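Local atomic coordinates of putative p22 protein (Leishmania major, PDB entry 1YQF), a protein that is of unknown function but belongs to the p32 (MAM33) family of mitochondrial proteins, and assembles from three copies in the crystal. Residues E144-T147 with G148-V151; G176-V179 with V180-F184; A186-Q189 with D190-W194. All coordinates share one frame; numbering follows the deposited sequence.

Interaction 1. Residues E144-T147 with G148-V151; sequences ELYT and GPLV
The loop between helix 136-144 and helix 156-168 passes through a subunit interface of the trimer, and within it Y146 lays its ring against the backbone of G148. The contact is a CH-pi one: CA of G148 sits 3.6 Å from the centroid of the Y146 ring, 25° off the ring normal. On the same face, N of G148 is 3.4 Å above the plane, over its centre. A chi1 of 176° turns CG of Y146 away from the residue's own N, and the ring runs forward along the chain instead of out from it. That carries the hydroxyl end on to the proline, where OH of Y146 comes within 3.4 Å of CD of P149. G148 has a positive phi (94°), a conformation suited to glycine, and the ring packs flat on it. Two neighbours set the loop in place. On its own chain, N121 ND2 donates to T147 O and R123 of strand 116-125 packs on T147; in the second subunit, another copy of the protein, N83 binds both L145 O and T147 N, while W194 packs on P149. On the side of the loop away from the ring, a water joins T147 to G148: T147 OG1 lies 2.8 Å from it, and it probably donates to G148 O, 2.7 Å away.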
ATOM      1  N   GLU A 144      -0.423   8.251 -10.023  1.00 29.11           N
ATOM      2  CA  GLU A 144      -0.919   8.270 -11.400  1.00 28.72           C
ATOM      3  C   GLU A 144       0.071   8.836 -12.414  1.00 27.37           C
ATOM      4  O   GLU A 144      -0.092   8.616 -13.612  1.00 26.94           O
ATOM      5  CB  GLU A 144      -2.190   9.114 -11.490  1.00 29.40           C
ATOM      6  CG  GLU A 144      -3.383   8.577 -10.726  1.00 32.76           C
ATOM      7  CD  GLU A 144      -4.637   9.381 -11.019  1.00 36.24           C
ATOM      8  OE1 GLU A 144      -4.638  10.600 -10.740  1.00 37.86           O
ATOM      9  OE2 GLU A 144      -5.612   8.801 -11.545  1.00 38.58           O
ATOM     10  N   LEU A 145       1.052   9.608 -11.953  1.00 26.19           N
ATOM     11  CA  LEU A 145       2.011  10.244 -12.852  1.00 25.34           C
ATOM     12  C   LEU A 145       3.125   9.276 -13.257  1.00 25.27           C
ATOM     13  O   LEU A 145       3.289   8.212 -12.655  1.00 25.14           O
ATOM     14  CB  LEU A 145       2.623  11.483 -12.192  1.00 24.95           C
ATOM     15  CG  LEU A 145       1.668  12.572 -11.688  1.00 24.85           C
ATOM     16  CD1 LEU A 145       2.448  13.704 -11.053  1.00 24.64           C
ATOM     17  CD2 LEU A 145       0.792  13.117 -12.796  1.00 23.98           C
ATOM     18  N   TYR A 146       3.890   9.667 -14.276  1.00 24.97           N
ATOM     19  CA  TYR A 146       5.035   8.891 -14.748  1.00 24.90           C
ATOM     20  C   TYR A 146       6.127   8.853 -13.685  1.00 24.74           C
ATOM     21  O   TYR A 146       6.667   9.890 -13.314  1.00 24.22           O
ATOM     22  CB  TYR A 146       5.597   9.507 -16.030  1.00 24.89           C
ATOM     23  CG  TYR A 146       6.848   8.845 -16.564  1.00 25.69           C
ATOM     24  CD1 TYR A 146       6.866   7.490 -16.897  1.00 26.08           C
ATOM     25  CD2 TYR A 146       8.012   9.583 -16.761  1.00 26.45           C
ATOM     26  CE1 TYR A 146       8.022   6.887 -17.404  1.00 26.19           C
ATOM     27  CE2 TYR A 146       9.162   8.992 -17.264  1.00 26.55           C
ATOM     28  CZ  TYR A 146       9.165   7.649 -17.586  1.00 27.30           C
ATOM     29  OH  TYR A 146      10.319   7.081 -18.081  1.00 28.12           O
ATOM     30  N   THR A 147       6.459   7.652 -13.216  1.00 24.53           N
ATOM     31  CA  THR A 147       7.433   7.474 -12.144  1.00 24.73           C
ATOM     32  C   THR A 147       8.869   7.319 -12.641  1.00 24.88           C
ATOM     33  O   THR A 147       9.768   7.058 -11.846  1.00 24.51           O
ATOM     34  CB  THR A 147       7.059   6.251 -11.271  1.00 24.82           C
ATOM     35  OG1 THR A 147       7.065   5.049 -12.060  1.00 24.81           O
ATOM     36  CG2 THR A 147       5.628   6.365 -10.743  1.00 25.03           C
ATOM     37  N   GLY A 148       9.088   7.473 -13.944  1.00 25.18           N
ATOM     38  CA  GLY A 148      10.421   7.364 -14.508  1.00 25.96           C
ATOM     39  C   GLY A 148      10.719   5.963 -15.014  1.00 26.29           C
ATOM     40  O   GLY A 148       9.942   5.045 -14.776  1.00 26.72           O
ATOM     41  N   PRO A 149      11.856   5.792 -15.687  1.00 26.72           N
ATOM     42  CA  PRO A 149      12.246   4.490 -16.240  1.00 27.43           C
ATOM     43  C   PRO A 149      12.796   3.576 -15.153  1.00 28.26           C
ATOM     44  O   PRO A 149      13.120   4.050 -14.071  1.00 28.00           O
ATOM     45  CB  PRO A 149      13.362   4.863 -17.216  1.00 27.22           C
ATOM     46  CG  PRO A 149      14.020   6.023 -16.558  1.00 26.44           C
ATOM     47  CD  PRO A 149      12.890   6.812 -15.931  1.00 26.38           C
ATOM     48  N   LEU A 150      12.889   2.284 -15.439  1.00 29.80           N
ATOM     49  CA  LEU A 150      13.518   1.341 -14.519  1.00 30.95           C
ATOM     50  C   LEU A 150      15.021   1.601 -14.459  1.00 32.08           C
ATOM     51  O   LEU A 150      15.708   1.573 -15.482  1.00 32.19           O
ATOM     52  CB  LEU A 150      13.237  -0.096 -14.950  1.00 31.03           C
ATOM     53  CG  LEU A 150      11.755  -0.473 -15.010  1.00 31.35           C
ATOM     54  CD1 LEU A 150      11.588  -1.907 -15.501  1.00 31.24           C
ATOM     55  CD2 LEU A 150      11.096  -0.286 -13.647  1.00 31.48           C
ATOM     56  N   VAL A 151      15.512   1.868 -13.251  1.00 33.59           N
ATOM     57  CA  VAL A 151      16.908   2.252 -13.029  1.00 35.02           C
ATOM     58  C   VAL A 151      17.896   1.144 -13.414  1.00 35.97           C
ATOM     59  O   VAL A 151      19.009   1.438 -13.851  1.00 35.55           O
ATOM     60  CB  VAL A 151      17.123   2.693 -11.559  1.00 35.25           C
ATOM     61  CG1 VAL A 151      18.588   2.803 -11.220  1.00 36.75           C
ATOM     62  CG2 VAL A 151      16.450   4.035 -11.315  1.00 35.35           C
TER
HETATM   63  O   HOH W   1       9.610   3.995 -12.351  1.00 35.03           O

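Interaction 2. Residues G176-V179 with V180-F184; sequences GEFV and VLYSF
One face of the F178 ring is covered by the CB of Y182, 4.2 Å above the plane and shifted toward the rim. The F178 and Y182 side chains lie side by side, pointing the same way; their ring centroids are 5.4 Å apart and the planes inclined at 34°, an oblique pair. Their nearest carbons are CZ of F178 and CD1 of Y182, at 3.7 Å. Both CG atoms are anti to their backbone N (chi1 169° in F178, -166° in Y182), which sends the rings off the same side of the helix one turn apart. Further along, the F184 ring has V180 O over one face, near its rim.

Beneath the side chains runs the i to i+4 bonding of the helix: Y182 N reaches F178 O at 2.7 Å, and V180 N reaches G176 O at 3.0 Å. V179 O takes two donors, S183 N and S183 OG, each at 2.9 Å and from opposite faces of its carbonyl plane, so the buried serine hydroxyl is spent on its own helix. On the more exposed side, L181 CD1 lies alongside E177 CG at 4.0 Å.

F178 and Y182 pack on V56 and Y80 of the sheet, Y182 also meeting F65 edge-to-face, while V179 and V180 rest on I112. The 176-184 part of helix 173-202 lays its apolar side on the antiparallel sheet, an amphipathic arrangement consistent with the p32-family fold.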
ATOM      1  N   GLY A 176      24.263   9.426   4.606  1.00 39.57           N
ATOM      2  CA  GLY A 176      23.642   8.146   4.889  1.00 38.89           C
ATOM      3  C   GLY A 176      23.934   7.667   6.296  1.00 38.32           C
ATOM      4  O   GLY A 176      23.026   7.249   7.009  1.00 37.59           O
ATOM      5  N   GLU A 177      25.204   7.744   6.689  1.00 37.87           N
ATOM      6  CA  GLU A 177      25.645   7.349   8.024  1.00 37.93           C
ATOM      7  C   GLU A 177      24.938   8.183   9.085  1.00 36.08           C
ATOM      8  O   GLU A 177      24.608   7.673  10.152  1.00 35.90           O
ATOM      9  CB  GLU A 177      27.165   7.500   8.156  1.00 39.04           C
ATOM     10  CG  GLU A 177      27.731   7.133   9.523  1.00 43.37           C
ATOM     11  CD  GLU A 177      29.245   7.246   9.572  1.00 48.07           C
ATOM     12  OE1 GLU A 177      29.928   6.309   9.104  1.00 51.09           O
ATOM     13  OE2 GLU A 177      29.754   8.272  10.077  1.00 49.76           O
ATOM     14  N   PHE A 178      24.701   9.460   8.790  1.00 34.09           N
ATOM     15  CA  PHE A 178      23.936  10.316   9.691  1.00 32.48           C
ATOM     16  C   PHE A 178      22.538   9.748   9.893  1.00 31.53           C
ATOM     17  O   PHE A 178      22.117   9.532  11.023  1.00 31.56           O
ATOM     18  CB  PHE A 178      23.822  11.742   9.152  1.00 32.22           C
ATOM     19  CG  PHE A 178      22.825  12.581   9.897  1.00 30.73           C
ATOM     20  CD1 PHE A 178      23.146  13.121  11.133  1.00 29.90           C
ATOM     21  CD2 PHE A 178      21.557  12.810   9.377  1.00 30.14           C
ATOM     22  CE1 PHE A 178      22.228  13.891  11.834  1.00 28.62           C
ATOM     23  CE2 PHE A 178      20.631  13.574  10.075  1.00 29.10           C
ATOM     24  CZ  PHE A 178      20.965  14.116  11.304  1.00 28.79           C
ATOM     25  N   VAL A 179      21.829   9.509   8.790  1.00 30.16           N
ATOM     26  CA  VAL A 179      20.462   8.994   8.838  1.00 28.92           C
ATOM     27  C   VAL A 179      20.387   7.704   9.652  1.00 28.62           C
ATOM     28  O   VAL A 179      19.507   7.560  10.499  1.00 28.46           O
ATOM     29  CB  VAL A 179      19.890   8.741   7.422  1.00 28.58           C
ATOM     30  CG1 VAL A 179      18.527   8.037   7.493  1.00 27.13           C
ATOM     31  CG2 VAL A 179      19.761  10.048   6.655  1.00 28.88           C
ATOM     32  N   VAL A 180      21.303   6.777   9.385  1.00 27.93           N
ATOM     33  CA  VAL A 180      21.352   5.504  10.103  1.00 28.09           C
ATOM     34  C   VAL A 180      21.546   5.747  11.599  1.00 28.39           C
ATOM     35  O   VAL A 180      20.837   5.175  12.421  1.00 28.62           O
ATOM     36  CB  VAL A 180      22.496   4.591   9.585  1.00 27.90           C
ATOM     37  CG1 VAL A 180      22.598   3.312  10.413  1.00 27.61           C
ATOM     38  CG2 VAL A 180      22.282   4.228   8.129  1.00 27.86           C
ATOM     39  N   LEU A 181      22.509   6.599  11.932  1.00 28.78           N
ATOM     40  CA  LEU A 181      22.840   6.918  13.321  1.00 29.06           C
ATOM     41  C   LEU A 181      21.718   7.675  14.021  1.00 29.17           C
ATOM     42  O   LEU A 181      21.474   7.468  15.207  1.00 29.36           O
ATOM     43  CB  LEU A 181      24.129   7.747  13.393  1.00 29.07           C
ATOM     44  CG  LEU A 181      25.462   7.023  13.179  1.00 29.40           C
ATOM     45  CD1 LEU A 181      26.604   8.029  13.231  1.00 30.17           C
ATOM     46  CD2 LEU A 181      25.681   5.914  14.203  1.00 28.76           C
ATOM     47  N   TYR A 182      21.049   8.556  13.284  1.00 29.27           N
ATOM     48  CA  TYR A 182      19.963   9.355  13.833  1.00 29.47           C
ATOM     49  C   TYR A 182      18.740   8.480  14.064  1.00 29.22           C
ATOM     50  O   TYR A 182      18.005   8.680  15.023  1.00 29.03           O
ATOM     51  CB  TYR A 182      19.609  10.514  12.899  1.00 29.87           C
ATOM     52  CG  TYR A 182      18.732  11.557  13.546  1.00 31.04           C
ATOM     53  CD1 TYR A 182      19.288  12.627  14.229  1.00 32.36           C
ATOM     54  CD2 TYR A 182      17.344  11.465  13.486  1.00 33.49           C
ATOM     55  CE1 TYR A 182      18.487  13.588  14.831  1.00 33.62           C
ATOM     56  CE2 TYR A 182      16.532  12.422  14.088  1.00 34.05           C
ATOM     57  CZ  TYR A 182      17.110  13.480  14.757  1.00 34.43           C
ATOM     58  OH  TYR A 182      16.318  14.431  15.353  1.00 36.94           O
ATOM     59  N   SER A 183      18.537   7.497  13.191  1.00 29.47           N
ATOM     60  CA  SER A 183      17.435   6.554  13.338  1.00 30.40           C
ATOM     61  C   SER A 183      17.599   5.695  14.594  1.00 31.16           C
ATOM     62  O   SER A 183      16.633   5.486  15.320  1.00 30.69           O
ATOM     63  CB  SER A 183      17.309   5.665  12.103  1.00 30.36           C
ATOM     64  OG  SER A 183      16.872   6.424  10.986  1.00 31.49           O
ATOM     65  N   PHE A 184      18.818   5.212  14.848  1.00 32.27           N
ATOM     66  CA  PHE A 184      19.097   4.420  16.048  1.00 33.63           C
ATOM     67  C   PHE A 184      18.823   5.254  17.292  1.00 33.16           C
ATOM     68  O   PHE A 184      18.205   4.777  18.237  1.00 33.25           O
ATOM     69  CB  PHE A 184      20.558   3.930  16.097  1.00 34.36           C
ATOM     70  CG  PHE A 184      20.898   2.850  15.091  1.00 38.10           C
ATOM     71  CD1 PHE A 184      19.991   1.842  14.762  1.00 41.43           C
ATOM     72  CD2 PHE A 184      22.154   2.833  14.490  1.00 40.50           C
ATOM     73  CE1 PHE A 184      20.331   0.850  13.838  1.00 42.60           C
ATOM     74  CE2 PHE A 184      22.496   1.844  13.568  1.00 41.57           C
ATOM     75  CZ  PHE A 184      21.584   0.854  13.243  1.00 42.13           C
TER

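Interaction 3. Residues A186-Q189 with D190-W194; sequences AEQQ and DYEAW
E192 OE2 is held by two groups: the side-chain amide of Q188, one turn earlier in helix 173-202, and the amine of K44, which makes a salt bridge to it. The hydrogen bond from the amide is nearly straight, Q188 NE2 donating at 3.0 Å with an N-H...O angle of 172°. The carboxylate oxygen lies almost in the amide plane of Q188, but is itself approached on its anti side, somewhat out of the carboxylate plane; the two flat groups are turned 67° to each other. Q188 gets there by bending at chi2 (66°), which turns NE2 toward the next turn, where E192 lies, while E192 runs extended beyond CG to meet it. The same NE2 also binds E38 OE1 of helix 23-39, and it sits at the edge of the Y191 ring, near the ring plane.

The backbone below keeps the i to i+4 bonding of the helix, with E192 N to Q188 O at 3.1 Å joining the same two residues. Other side chains of this part of the helix meet the third subunit, another copy of the protein: E187 OE2 binds Y146 OH there, and W194 NE1 reaches I122 O. D190 and Y191 also pack on that Y146.

Q188 thus bridges two acidic side chains, one on its own helix and one on helix 23-39. With K44 beside it as well, E192 is likely to keep its negative charge, and the polar network ties the C-terminal helix to the N-terminal one.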
ATOM      1  N   ALA A 186      16.939   8.127  17.593  1.00 32.01           N
ATOM      2  CA  ALA A 186      15.519   8.467  17.665  1.00 31.77           C
ATOM      3  C   ALA A 186      14.658   7.273  18.054  1.00 31.94           C
ATOM      4  O   ALA A 186      13.651   7.433  18.740  1.00 31.46           O
ATOM      5  CB  ALA A 186      15.035   9.050  16.338  1.00 31.69           C
ATOM      6  N   GLU A 187      15.062   6.080  17.625  1.00 32.26           N
ATOM      7  CA  GLU A 187      14.326   4.859  17.947  1.00 33.27           C
ATOM      8  C   GLU A 187      14.387   4.579  19.445  1.00 31.88           C
ATOM      9  O   GLU A 187      13.414   4.127  20.033  1.00 31.13           O
ATOM     10  CB  GLU A 187      14.885   3.668  17.165  1.00 34.48           C
ATOM     11  CG  GLU A 187      14.335   2.308  17.585  1.00 39.72           C
ATOM     12  CD  GLU A 187      12.828   2.204  17.414  1.00 45.17           C
ATOM     13  OE1 GLU A 187      12.325   2.584  16.328  1.00 48.69           O
ATOM     14  OE2 GLU A 187      12.147   1.735  18.359  1.00 47.03           O
ATOM     15  N   GLN A 188      15.545   4.830  20.047  1.00 31.27           N
ATOM     16  CA  GLN A 188      15.725   4.679  21.489  1.00 30.99           C
ATOM     17  C   GLN A 188      14.844   5.673  22.245  1.00 30.76           C
ATOM     18  O   GLN A 188      14.268   5.331  23.272  1.00 30.99           O
ATOM     19  CB  GLN A 188      17.200   4.883  21.867  1.00 31.02           C
ATOM     20  CG  GLN A 188      17.508   4.826  23.368  1.00 30.94           C
ATOM     21  CD  GLN A 188      17.265   3.454  23.981  1.00 31.58           C
ATOM     22  OE1 GLN A 188      17.525   2.429  23.350  1.00 32.57           O
ATOM     23  NE2 GLN A 188      16.776   3.434  25.217  1.00 30.60           N
ATOM     24  N   GLN A 189      14.736   6.896  21.729  1.00 30.47           N
ATOM     25  CA  GLN A 189      13.940   7.936  22.379  1.00 30.66           C
ATOM     26  C   GLN A 189      12.461   7.578  22.361  1.00 29.79           C
ATOM     27  O   GLN A 189      11.777   7.729  23.365  1.00 29.53           O
ATOM     28  CB  GLN A 189      14.145   9.302  21.714  1.00 31.29           C
ATOM     29  CG  GLN A 189      15.603   9.753  21.580  1.00 34.33           C
ATOM     30  CD  GLN A 189      16.401   9.600  22.869  1.00 37.76           C
ATOM     31  OE1 GLN A 189      16.063  10.205  23.890  1.00 39.47           O
ATOM     32  NE2 GLN A 189      17.461   8.793  22.825  1.00 38.76           N
ATOM     33  N   ASP A 190      11.976   7.090  21.222  1.00 29.10           N
ATOM     34  CA  ASP A 190      10.573   6.719  21.082  1.00 28.56           C
ATOM     35  C   ASP A 190      10.229   5.504  21.932  1.00 27.59           C
ATOM     36  O   ASP A 190       9.141   5.433  22.495  1.00 26.82           O
ATOM     37  CB  ASP A 190      10.222   6.452  19.615  1.00 28.94           C
ATOM     38  CG  ASP A 190      10.057   7.728  18.816  1.00 30.38           C
ATOM     39  OD1 ASP A 190       9.514   8.712  19.362  1.00 33.47           O
ATOM     40  OD2 ASP A 190      10.449   7.842  17.636  1.00 32.48           O
ATOM     41  N   TYR A 191      11.159   4.556  22.026  1.00 26.66           N
ATOM     42  CA  TYR A 191      10.962   3.368  22.851  1.00 26.23           C
ATOM     43  C   TYR A 191      10.778   3.787  24.307  1.00 26.43           C
ATOM     44  O   TYR A 191       9.889   3.292  24.991  1.00 26.33           O
ATOM     45  CB  TYR A 191      12.148   2.402  22.709  1.00 26.00           C
ATOM     46  CG  TYR A 191      12.107   1.212  23.644  1.00 25.83           C
ATOM     47  CD1 TYR A 191      10.960   0.443  23.771  1.00 26.72           C
ATOM     48  CD2 TYR A 191      13.216   0.868  24.413  1.00 26.61           C
ATOM     49  CE1 TYR A 191      10.915  -0.647  24.629  1.00 27.46           C
ATOM     50  CE2 TYR A 191      13.182  -0.213  25.278  1.00 27.55           C
ATOM     51  CZ  TYR A 191      12.028  -0.973  25.381  1.00 28.16           C
ATOM     52  OH  TYR A 191      11.985  -2.053  26.239  1.00 28.01           O
ATOM     53  N   GLU A 192      11.607   4.721  24.767  1.00 26.67           N
ATOM     54  CA  GLU A 192      11.496   5.234  26.132  1.00 27.05           C
ATOM     55  C   GLU A 192      10.148   5.910  26.383  1.00 26.37           C
ATOM     56  O   GLU A 192       9.535   5.689  27.425  1.00 26.16           O
ATOM     57  CB  GLU A 192      12.647   6.190  26.447  1.00 27.57           C
ATOM     58  CG  GLU A 192      13.910   5.471  26.898  1.00 30.63           C
ATOM     59  CD  GLU A 192      15.128   6.373  26.934  1.00 33.18           C
ATOM     60  OE1 GLU A 192      14.958   7.608  27.030  1.00 34.87           O
ATOM     61  OE2 GLU A 192      16.256   5.842  26.868  1.00 35.45           O
ATOM     62  N   ALA A 193       9.682   6.714  25.430  1.00 25.46           N
ATOM     63  CA  ALA A 193       8.368   7.352  25.544  1.00 24.98           C
ATOM     64  C   ALA A 193       7.259   6.298  25.515  1.00 24.84           C
ATOM     65  O   ALA A 193       6.234   6.434  26.189  1.00 25.19           O
ATOM     66  CB  ALA A 193       8.165   8.377  24.428  1.00 24.67           C
ATOM     67  N   TRP A 194       7.489   5.242  24.743  1.00 24.18           N
ATOM     68  CA  TRP A 194       6.564   4.122  24.615  1.00 24.23           C
ATOM     69  C   TRP A 194       6.427   3.363  25.940  1.00 24.27           C
ATOM     70  O   TRP A 194       5.334   2.943  26.310  1.00 23.74           O
ATOM     71  CB  TRP A 194       7.064   3.202  23.496  1.00 24.26           C
ATOM     72  CG  TRP A 194       6.214   2.021  23.156  1.00 23.91           C
ATOM     73  CD1 TRP A 194       5.208   1.974  22.234  1.00 24.48           C
ATOM     74  CD2 TRP A 194       6.335   0.694  23.683  1.00 23.42           C
ATOM     75  NE1 TRP A 194       4.680   0.706  22.171  1.00 25.58           N
ATOM     76  CE2 TRP A 194       5.353  -0.100  23.052  1.00 24.65           C
ATOM     77  CE3 TRP A 194       7.166   0.094  24.636  1.00 24.14           C
ATOM     78  CZ2 TRP A 194       5.184  -1.454  23.340  1.00 24.39           C
ATOM     79  CZ3 TRP A 194       6.997  -1.257  24.920  1.00 24.13           C
ATOM     80  CH2 TRP A 194       6.010  -2.013  24.276  1.00 24.16           C
TER

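Overall arrangement
Interactions 2 and 3 follow each other on helix 173-202, their centres about 15 Å apart, yet their chemistry changes along it. Interaction 2 is the buried one, aromatic and aliphatic, pressed on the sheet with no other subunit touching it. Interaction 3 lies at the surface, where amides and carboxylates take over and helix 23-39 and a neighbouring chain become the partners. Interaction 1 is a partly buried loop on the opposite side of the chain's centre from interaction 3, their centres about 36 Å apart. They are related through the trimer: the 186-194 part of the helix in one subunit meets Y146 and P149 of another, so interactions 1 and 3 both lie at subunit interfaces, while interaction 2 is confined to its own chain.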